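Local coordinates for protein hypoxanthine phosphoribosyltransferase (Bacillus anthracis, PDB 4QYI) that probably catalyses the transfer of a phosphoribosyl group from phosphoribosyl pyrophosphate to hypoxanthine or guanine in purine salvage, at residues I38-V43 and V62-I67; G80-L85 and G107-F112; F127-D132 and L141-V146. One frame throughout, in Å; residues are numbered along the deposited sequence. Where two conformers were deposited one is given.

Contact 1: residues I38-V43 and V62-I67; sequences IVVIAV and VTIDFI
Strands 38-43 and 62-67 run side by side in the same direction, in unbroken register from Ile38 beside Val62 to Val43 beside Ile67. Five backbone hydrogen bonds step along the seam. The shortest, from Val40 N to Thr63 O at 2.7 Å, is also nearly straight and lies almost along the C=O axis; the last, from Ile67 N to Ala42 O, has lengthened to 3.1 Å.

Packing is closest on the face carrying Val40, Ala42, Ile64 and Phe66. Ile64 has CG1 anti to its backbone N (chi1 -176°), which lays that methylene against the neighbouring strand, with CG1 3.3 Å from Val40 O, and brings CD1 to 3.9 Å from Val40 CG1 as the two side chains run alongside. The other branch, Val40 CG2, crosses obliquely to Val62 CG1. Next along, Ala42 CB sits 3.8 Å from Phe66 CD1, approaching the ring at a slant. Helix 48-55 makes the crossover from strand 38-43 to strand 62-71, a beta-alpha-beta unit of the Rossmann-like phosphoribosyltransferase fold, and strand 96-101 continues the parallel sheet beyond 38-43. Phe66 also makes an edge-to-face contact with an aromatic side chain of another protein chain.

The face of Val39, Thr63, Ile41 and Asp65 is looser. Partly exposed Thr63 brings its CB no nearer than 4.1 Å to Ile38 O, and Asp65 spends its carboxylate on other partners: its OD2 accepts from the backbone N of Asp89 and Val90, while OD1 takes Phe66 N at 2.8 Å from above the carboxylate plane and forms a salt bridge to a basic side chain of the other chain. The closest apolar side-chain contacts of this face come at the C-terminal end, where Ile67 CG2 lies 4.0 Å from Ile41 CG2 and touches Val43 CG2 from alongside.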
# COMPACT_ATOMS: atom_id res chain seq x y z
N ILE A 38 10.98 -2.15 -14.48
CA ILE A 38 9.97 -3.10 -14.06
C ILE A 38 8.72 -2.39 -13.61
O ILE A 38 8.79 -1.31 -13.03
CB ILE A 38 10.46 -3.93 -12.86
CG1 ILE A 38 11.73 -4.70 -13.21
CG2 ILE A 38 9.38 -4.92 -12.41
CD1 ILE A 38 12.40 -5.31 -12.00
N VAL A 39 7.56 -2.99 -13.89
CA VAL A 39 6.30 -2.48 -13.41
C VAL A 39 5.82 -3.51 -12.37
O VAL A 39 5.72 -4.70 -12.65
CB VAL A 39 5.21 -2.36 -14.50
CG1 VAL A 39 3.87 -1.96 -13.88
CG2 VAL A 39 5.64 -1.36 -15.57
N VAL A 40 5.57 -3.03 -11.16
CA VAL A 40 5.08 -3.88 -10.09
C VAL A 40 3.60 -3.57 -9.90
O VAL A 40 3.21 -2.42 -9.76
CB VAL A 40 5.83 -3.65 -8.78
CG1 VAL A 40 5.15 -4.37 -7.63
CG2 VAL A 40 7.25 -4.14 -8.90
N ILE A 41 2.77 -4.61 -9.98
CA ILE A 41 1.35 -4.44 -9.77
C ILE A 41 0.95 -5.23 -8.55
O ILE A 41 0.96 -6.47 -8.56
CB ILE A 41 0.51 -4.89 -10.97
CG1 ILE A 41 0.85 -4.05 -12.20
CG2 ILE A 41 -0.98 -4.72 -10.66
CD1 ILE A 41 0.19 -4.58 -13.44
N ALA A 42 0.58 -4.51 -7.51
CA ALA A 42 0.18 -5.13 -6.25
C ALA A 42 -1.33 -5.34 -6.14
O ALA A 42 -2.11 -4.44 -6.45
CB ALA A 42 0.69 -4.28 -5.10
N VAL A 43 -1.73 -6.53 -5.71
CA VAL A 43 -3.15 -6.85 -5.57
C VAL A 43 -3.61 -6.37 -4.18
O VAL A 43 -3.24 -6.94 -3.15
CB VAL A 43 -3.44 -8.35 -5.77
CG1 VAL A 43 -4.94 -8.61 -5.79
CG2 VAL A 43 -2.87 -8.86 -7.09
N VAL A 62 11.56 1.18 -10.96
CA VAL A 62 10.29 0.54 -10.73
C VAL A 62 9.11 1.50 -10.83
O VAL A 62 9.14 2.60 -10.29
CB VAL A 62 10.27 -0.12 -9.33
CG1 VAL A 62 8.88 -0.58 -8.94
CG2 VAL A 62 11.26 -1.29 -9.25
N THR A 63 8.05 1.05 -11.50
CA THR A 63 6.78 1.77 -11.57
C THR A 63 5.81 0.89 -10.80
O THR A 63 5.79 -0.32 -10.99
CB THR A 63 6.26 1.92 -13.01
OG1 THR A 63 7.10 2.82 -13.70
CG2 THR A 63 4.82 2.50 -13.04
N ILE A 64 5.06 1.45 -9.86
CA ILE A 64 4.12 0.58 -9.15
C ILE A 64 2.69 1.04 -9.38
O ILE A 64 2.42 2.22 -9.52
CB ILE A 64 4.47 0.39 -7.65
CG1 ILE A 64 3.49 -0.61 -7.00
CG2 ILE A 64 4.43 1.70 -6.90
CD1 ILE A 64 3.97 -1.19 -5.68
N ASP A 65 1.77 0.09 -9.42
CA ASP A 65 0.35 0.42 -9.56
C ASP A 65 -0.39 -0.67 -8.77
O ASP A 65 0.22 -1.66 -8.30
CB ASP A 65 -0.08 0.47 -11.03
CG ASP A 65 -1.41 1.23 -11.25
OD1 ASP A 65 -2.02 1.73 -10.27
OD2 ASP A 65 -1.83 1.37 -12.42
N PHE A 66 -1.69 -0.48 -8.63
CA PHE A 66 -2.52 -1.38 -7.87
C PHE A 66 -3.74 -1.87 -8.64
O PHE A 66 -4.26 -1.19 -9.53
CB PHE A 66 -3.01 -0.67 -6.61
CG PHE A 66 -1.92 -0.19 -5.73
CD1 PHE A 66 -1.29 -1.07 -4.86
CD2 PHE A 66 -1.51 1.12 -5.75
CE1 PHE A 66 -0.27 -0.66 -4.04
CE2 PHE A 66 -0.48 1.56 -4.92
CZ PHE A 66 0.14 0.66 -4.07
N ILE A 67 -4.19 -3.06 -8.28
CA ILE A 67 -5.39 -3.62 -8.85
C ILE A 67 -6.23 -4.14 -7.69
O ILE A 67 -5.70 -4.61 -6.68
CB ILE A 67 -5.11 -4.72 -9.89
CG1 ILE A 67 -6.39 -5.12 -10.61
CG2 ILE A 67 -4.47 -5.94 -9.26
CD1 ILE A 67 -6.17 -5.93 -11.88

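Contact 2: residues G80-L85 and G107-F112. With PO4 (phosphate ion), chain H.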
# COMPACT_ATOMS: atom_id res chain seq x y z
N GLY A 80 -12.49 -18.82 -10.18
CA GLY A 80 -11.57 -17.67 -10.08
C GLY A 80 -12.09 -16.38 -10.68
O GLY A 80 -11.41 -15.32 -10.61
N LYS A 81 -13.28 -16.46 -11.25
CA LYS A 81 -13.90 -15.32 -11.85
C LYS A 81 -14.06 -14.28 -10.77
O LYS A 81 -14.70 -14.53 -9.75
CB LYS A 81 -15.28 -15.70 -12.42
CG LYS A 81 -15.95 -14.62 -13.23
CD LYS A 81 -17.48 -14.72 -13.30
CE LYS A 81 -18.12 -16.06 -13.66
NZ LYS A 81 -19.60 -16.01 -13.45
N VAL A 82 -13.46 -13.11 -10.99
CA VAL A 82 -13.58 -12.01 -10.07
C VAL A 82 -13.97 -10.77 -10.82
O VAL A 82 -13.75 -10.65 -12.02
CB VAL A 82 -12.29 -11.69 -9.30
CG1 VAL A 82 -12.02 -12.74 -8.24
CG2 VAL A 82 -11.11 -11.49 -10.25
N LYS A 83 -14.56 -9.84 -10.09
CA LYS A 83 -15.01 -8.57 -10.62
C LYS A 83 -13.88 -7.57 -10.43
O LYS A 83 -13.37 -7.41 -9.31
CB LYS A 83 -16.25 -8.13 -9.82
CG LYS A 83 -16.80 -6.75 -10.12
CD LYS A 83 -17.95 -6.42 -9.20
CE LYS A 83 -18.25 -4.93 -9.08
NZ LYS A 83 -18.44 -4.14 -10.30
N LEU A 84 -13.42 -6.93 -11.52
CA LEU A 84 -12.39 -5.91 -11.36
C LEU A 84 -13.01 -4.69 -10.75
O LEU A 84 -13.90 -4.08 -11.34
CB LEU A 84 -11.76 -5.49 -12.69
CG LEU A 84 -11.04 -6.60 -13.41
CD1 LEU A 84 -10.33 -6.02 -14.64
CD2 LEU A 84 -10.07 -7.23 -12.44
N LEU A 85 -12.57 -4.33 -9.56
CA LEU A 85 -13.07 -3.13 -8.90
C LEU A 85 -12.25 -1.92 -9.27
O LEU A 85 -12.77 -0.82 -9.34
CB LEU A 85 -13.03 -3.27 -7.37
CG LEU A 85 -13.93 -4.34 -6.77
CD1 LEU A 85 -13.75 -4.42 -5.25
CD2 LEU A 85 -15.37 -4.02 -7.11
N GLY A 107 -5.14 -20.50 -6.72
CA GLY A 107 -4.56 -19.89 -7.91
C GLY A 107 -5.58 -19.50 -8.96
O GLY A 107 -5.23 -18.91 -9.99
N LEU A 108 -6.85 -19.80 -8.68
CA LEU A 108 -7.93 -19.53 -9.62
C LEU A 108 -8.05 -18.06 -9.95
O LEU A 108 -8.16 -17.68 -11.10
CB LEU A 108 -9.26 -20.06 -9.03
CG LEU A 108 -9.35 -21.59 -8.90
CD1 LEU A 108 -10.54 -22.03 -8.06
CD2 LEU A 108 -9.42 -22.24 -10.28
N THR A 109 -8.01 -17.22 -8.92
CA THR A 109 -8.14 -15.78 -9.10
C THR A 109 -6.96 -15.12 -9.80
O THR A 109 -7.11 -14.20 -10.60
CB THR A 109 -8.39 -15.10 -7.75
OG1 THR A 109 -9.69 -15.50 -7.28
CG2 THR A 109 -8.37 -13.59 -7.88
N LEU A 110 -5.78 -15.60 -9.50
CA LEU A 110 -4.61 -15.03 -10.11
C LEU A 110 -4.50 -15.47 -11.58
O LEU A 110 -3.99 -14.73 -12.42
CB LEU A 110 -3.43 -15.45 -9.29
CG LEU A 110 -2.18 -14.61 -9.42
CD1 LEU A 110 -2.45 -13.13 -9.13
CD2 LEU A 110 -1.19 -15.18 -8.43
N HIS A 111 -5.02 -16.66 -11.89
CA HIS A 111 -5.03 -17.15 -13.27
C HIS A 111 -5.94 -16.23 -14.08
O HIS A 111 -5.62 -15.86 -15.21
CB HIS A 111 -5.56 -18.59 -13.31
CG HIS A 111 -5.55 -19.20 -14.68
ND1 HIS A 111 -4.43 -19.79 -15.23
CD2 HIS A 111 -6.54 -19.35 -15.60
CE1 HIS A 111 -4.73 -20.26 -16.43
NE2 HIS A 111 -6.00 -20.01 -16.68
N PHE A 112 -7.06 -15.84 -13.49
CA PHE A 112 -7.99 -14.95 -14.14
C PHE A 112 -7.32 -13.58 -14.33
O PHE A 112 -7.40 -12.96 -15.39
CB PHE A 112 -9.26 -14.87 -13.27
CG PHE A 112 -10.40 -14.17 -13.91
CD1 PHE A 112 -10.56 -12.80 -13.76
CD2 PHE A 112 -11.35 -14.89 -14.61
CE1 PHE A 112 -11.64 -12.16 -14.33
CE2 PHE A 112 -12.43 -14.26 -15.18
CZ PHE A 112 -12.58 -12.89 -15.04
P PO4 H . -5.64 -17.02 -5.56
O1 PO4 H . -5.91 -15.84 -4.67
O2 PO4 H . -4.92 -18.07 -4.76
O3 PO4 H . -6.90 -17.68 -6.07
O4 PO4 H . -4.86 -16.56 -6.74
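Helix 108-112 begins at the loop that in phosphoribosyltransferases binds the 5'-phosphate of phosphoribosyl pyrophosphate, and residues 80-82 pack against its N-terminal end. Three residues carry the packing: Phe112, Gly80 and Val82.

Phe112 has CG anti to its backbone N (chi1 -171°), which swings the ring out from the helix and over the incoming chain. One ring face rests on backbone: Lys81 CA stands 4.0 Å from the centroid of the Phe112 ring, close to the ring normal, in a CH-pi contact, and Val82 N lies over the same face, offset toward the rim. Val82 O comes up to Phe112 CE1, and Val82 CG2, sliding past the ring in the opposite direction, meets Phe112 CD1 at 3.8 Å.

Gly80 follows helix 74-79 with a positive phi of 81°. Having no side chain, it lets the chain run right along the helix surface: its CA is 3.5 Å from Leu108 CB and also makes a CA-H...O contact to Leu108 O, while Gly80 O abuts Phe112 CB at 3.4 Å. Val82 turns its other methyl, CG1, across Thr109 at about a right angle, touching both OG1 and CG2.

On the phosphate side, Gly107 is the N-cap residue. The amides of Gly107, Thr109 and, weakly, Leu110 bond to the anion, as would suit a negative charge at a helix start, whereas Leu108 N goes to Ser106 OG. Asp105 N adds to the grip. The two good bonds from the segment are Gly107 N to phosphate O2 and Thr109 N to phosphate O3, both 3.1 Å long.

Contact 3: residues F127-D132 and L141-V146; sequences FCTLLD and LTAEYV
The Phe127 ring and the Glu144 carboxylate lie side by side, their planes 29° apart, with Glu144 OE1 at the ring edge, 4.1 Å from Phe127 CD2. The Tyr145 ring carries Glu144 CB over one face, toward the rim. Bent at chi2, the exposed Glu144 curls back so that OE1 accepts from Phe127 N at 3.1 Å along an almost straight N-H line (174°), the donor standing above the carboxylate plane.

Further on, the strands pair in parallel: Tyr145 N donates to Phe127 O, and Thr129 N to Tyr145 O at 2.9 Å. Cys128 SG packs 3.8 Å from Tyr145 CB. Past the corner at Leu130, Asp132 CB meets Val146 CG1 at 3.5 Å, the two side chains crossing at about a right angle; Asp132 OD1 is held in a salt bridge by Arg137. Thr129 OG1 donates to Leu131 O across the corner, and Tyr145 OH bonds to Asp32.

Strand 124-129 lies between 96-101 and 145-149 in the sheet; Phe127 is covered by Leu110 and Lys114 of helix 108-118, while Thr129, Asp132 and Ala143 lean on Ile104 of strand 103-104.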
# COMPACT_ATOMS: atom_id res chain seq x y z
N PHE A 127 4.69 -13.73 -11.47
CA PHE A 127 4.00 -13.63 -10.19
C PHE A 127 4.94 -13.80 -9.01
O PHE A 127 5.81 -14.67 -9.02
CB PHE A 127 2.86 -14.64 -10.15
CG PHE A 127 1.85 -14.37 -11.20
CD1 PHE A 127 0.86 -13.46 -10.97
CD2 PHE A 127 1.99 -14.94 -12.45
CE1 PHE A 127 -0.04 -13.15 -11.96
CE2 PHE A 127 1.09 -14.65 -13.45
CZ PHE A 127 0.07 -13.75 -13.20
N CYS A 128 4.73 -12.95 -8.01
CA CYS A 128 5.50 -12.94 -6.79
C CYS A 128 4.56 -12.97 -5.59
O CYS A 128 3.78 -12.04 -5.41
CB CYS A 128 6.35 -11.67 -6.73
SG CYS A 128 7.29 -11.48 -5.20
N THR A 129 4.63 -14.02 -4.78
CA THR A 129 3.77 -14.10 -3.62
C THR A 129 4.59 -14.30 -2.36
O THR A 129 5.62 -14.96 -2.37
CB THR A 129 2.73 -15.24 -3.74
OG1 THR A 129 1.81 -15.21 -2.64
CG2 THR A 129 3.41 -16.59 -3.78
N LEU A 130 4.12 -13.70 -1.28
CA LEU A 130 4.79 -13.83 -0.01
C LEU A 130 4.59 -15.25 0.49
O LEU A 130 5.54 -15.89 0.92
CB LEU A 130 4.19 -12.87 1.02
CG LEU A 130 4.83 -12.95 2.41
CD1 LEU A 130 6.31 -12.61 2.37
CD2 LEU A 130 4.13 -12.02 3.38
N LEU A 131 3.33 -15.71 0.41
CA LEU A 131 2.98 -17.04 0.90
C LEU A 131 2.35 -17.88 -0.19
O LEU A 131 1.59 -17.36 -1.02
CB LEU A 131 2.00 -16.91 2.05
CG LEU A 131 2.39 -15.93 3.17
CD1 LEU A 131 1.23 -15.76 4.13
CD2 LEU A 131 3.65 -16.35 3.90
N ASP A 132 2.67 -19.18 -0.21
CA ASP A 132 2.15 -20.10 -1.21
C ASP A 132 1.63 -21.36 -0.51
O ASP A 132 2.22 -21.85 0.47
CB ASP A 132 3.26 -20.46 -2.23
CG ASP A 132 2.72 -21.10 -3.51
OD1 ASP A 132 1.52 -20.93 -3.80
OD2 ASP A 132 3.51 -21.71 -4.28
N LEU A 141 -0.66 -23.10 -11.76
CA LEU A 141 -0.06 -21.78 -11.63
C LEU A 141 1.10 -21.85 -10.65
O LEU A 141 0.93 -22.04 -9.45
CB LEU A 141 -1.08 -20.71 -11.20
CG LEU A 141 -0.62 -19.23 -11.25
CD1 LEU A 141 -1.75 -18.24 -11.50
CD2 LEU A 141 0.17 -18.83 -10.01
N THR A 142 2.29 -21.69 -11.22
CA THR A 142 3.50 -21.71 -10.45
C THR A 142 4.01 -20.28 -10.42
O THR A 142 4.22 -19.65 -11.46
CB THR A 142 4.54 -22.65 -11.10
OG1 THR A 142 4.01 -23.98 -11.14
CG2 THR A 142 5.84 -22.67 -10.32
N ALA A 143 4.16 -19.75 -9.21
CA ALA A 143 4.67 -18.40 -9.03
C ALA A 143 6.18 -18.46 -9.17
O ALA A 143 6.84 -19.32 -8.57
CB ALA A 143 4.29 -17.88 -7.65
N GLU A 144 6.73 -17.51 -9.94
CA GLU A 144 8.16 -17.48 -10.13
C GLU A 144 8.89 -17.10 -8.84
O GLU A 144 10.02 -17.53 -8.61
CB GLU A 144 8.55 -16.52 -11.27
CG GLU A 144 8.22 -17.03 -12.67
CD GLU A 144 6.74 -17.03 -13.07
OE1 GLU A 144 5.85 -16.42 -12.42
OE2 GLU A 144 6.46 -17.65 -14.12
N TYR A 145 8.26 -16.31 -7.99
CA TYR A 145 8.89 -15.87 -6.74
C TYR A 145 7.97 -16.21 -5.60
O TYR A 145 6.82 -15.78 -5.57
CB TYR A 145 9.17 -14.35 -6.79
CG TYR A 145 9.85 -13.94 -8.08
CD1 TYR A 145 11.20 -14.15 -8.27
CD2 TYR A 145 9.14 -13.36 -9.12
CE1 TYR A 145 11.83 -13.79 -9.45
CE2 TYR A 145 9.77 -12.99 -10.30
CZ TYR A 145 11.11 -13.20 -10.46
OH TYR A 145 11.72 -12.84 -11.63
N VAL A 146 8.49 -16.98 -4.64
CA VAL A 146 7.72 -17.41 -3.48
C VAL A 146 8.50 -17.21 -2.19
O VAL A 146 9.62 -17.68 -2.07
CB VAL A 146 7.38 -18.91 -3.58
CG1 VAL A 146 6.58 -19.35 -2.37
CG2 VAL A 146 6.60 -19.20 -4.85

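Overall arrangement
All three contacts reach one sheet. Contacts 1 and 2 have centres about 17 Å apart and meet at Ile67 CD1 and Leu84 CD2 (4.1 Å), since strands 62-71 and 82-84 are neighbours. Contacts 2 and 3, about 16 Å between centres, touch more broadly: Leu141 CD1 packs 3.6 Å from His111 N of the helix. Contacts 1 and 3 do not touch; their nearest atoms are about 7 Å apart. Each of the three brings one side chain near the magnesium site of Glu101 and Asp102: the metal is about 5 Å from the side chain of Val43, about 7 Å from that of Thr129 and about 8 Å from that of Thr109, whose backbone N binds the phosphate.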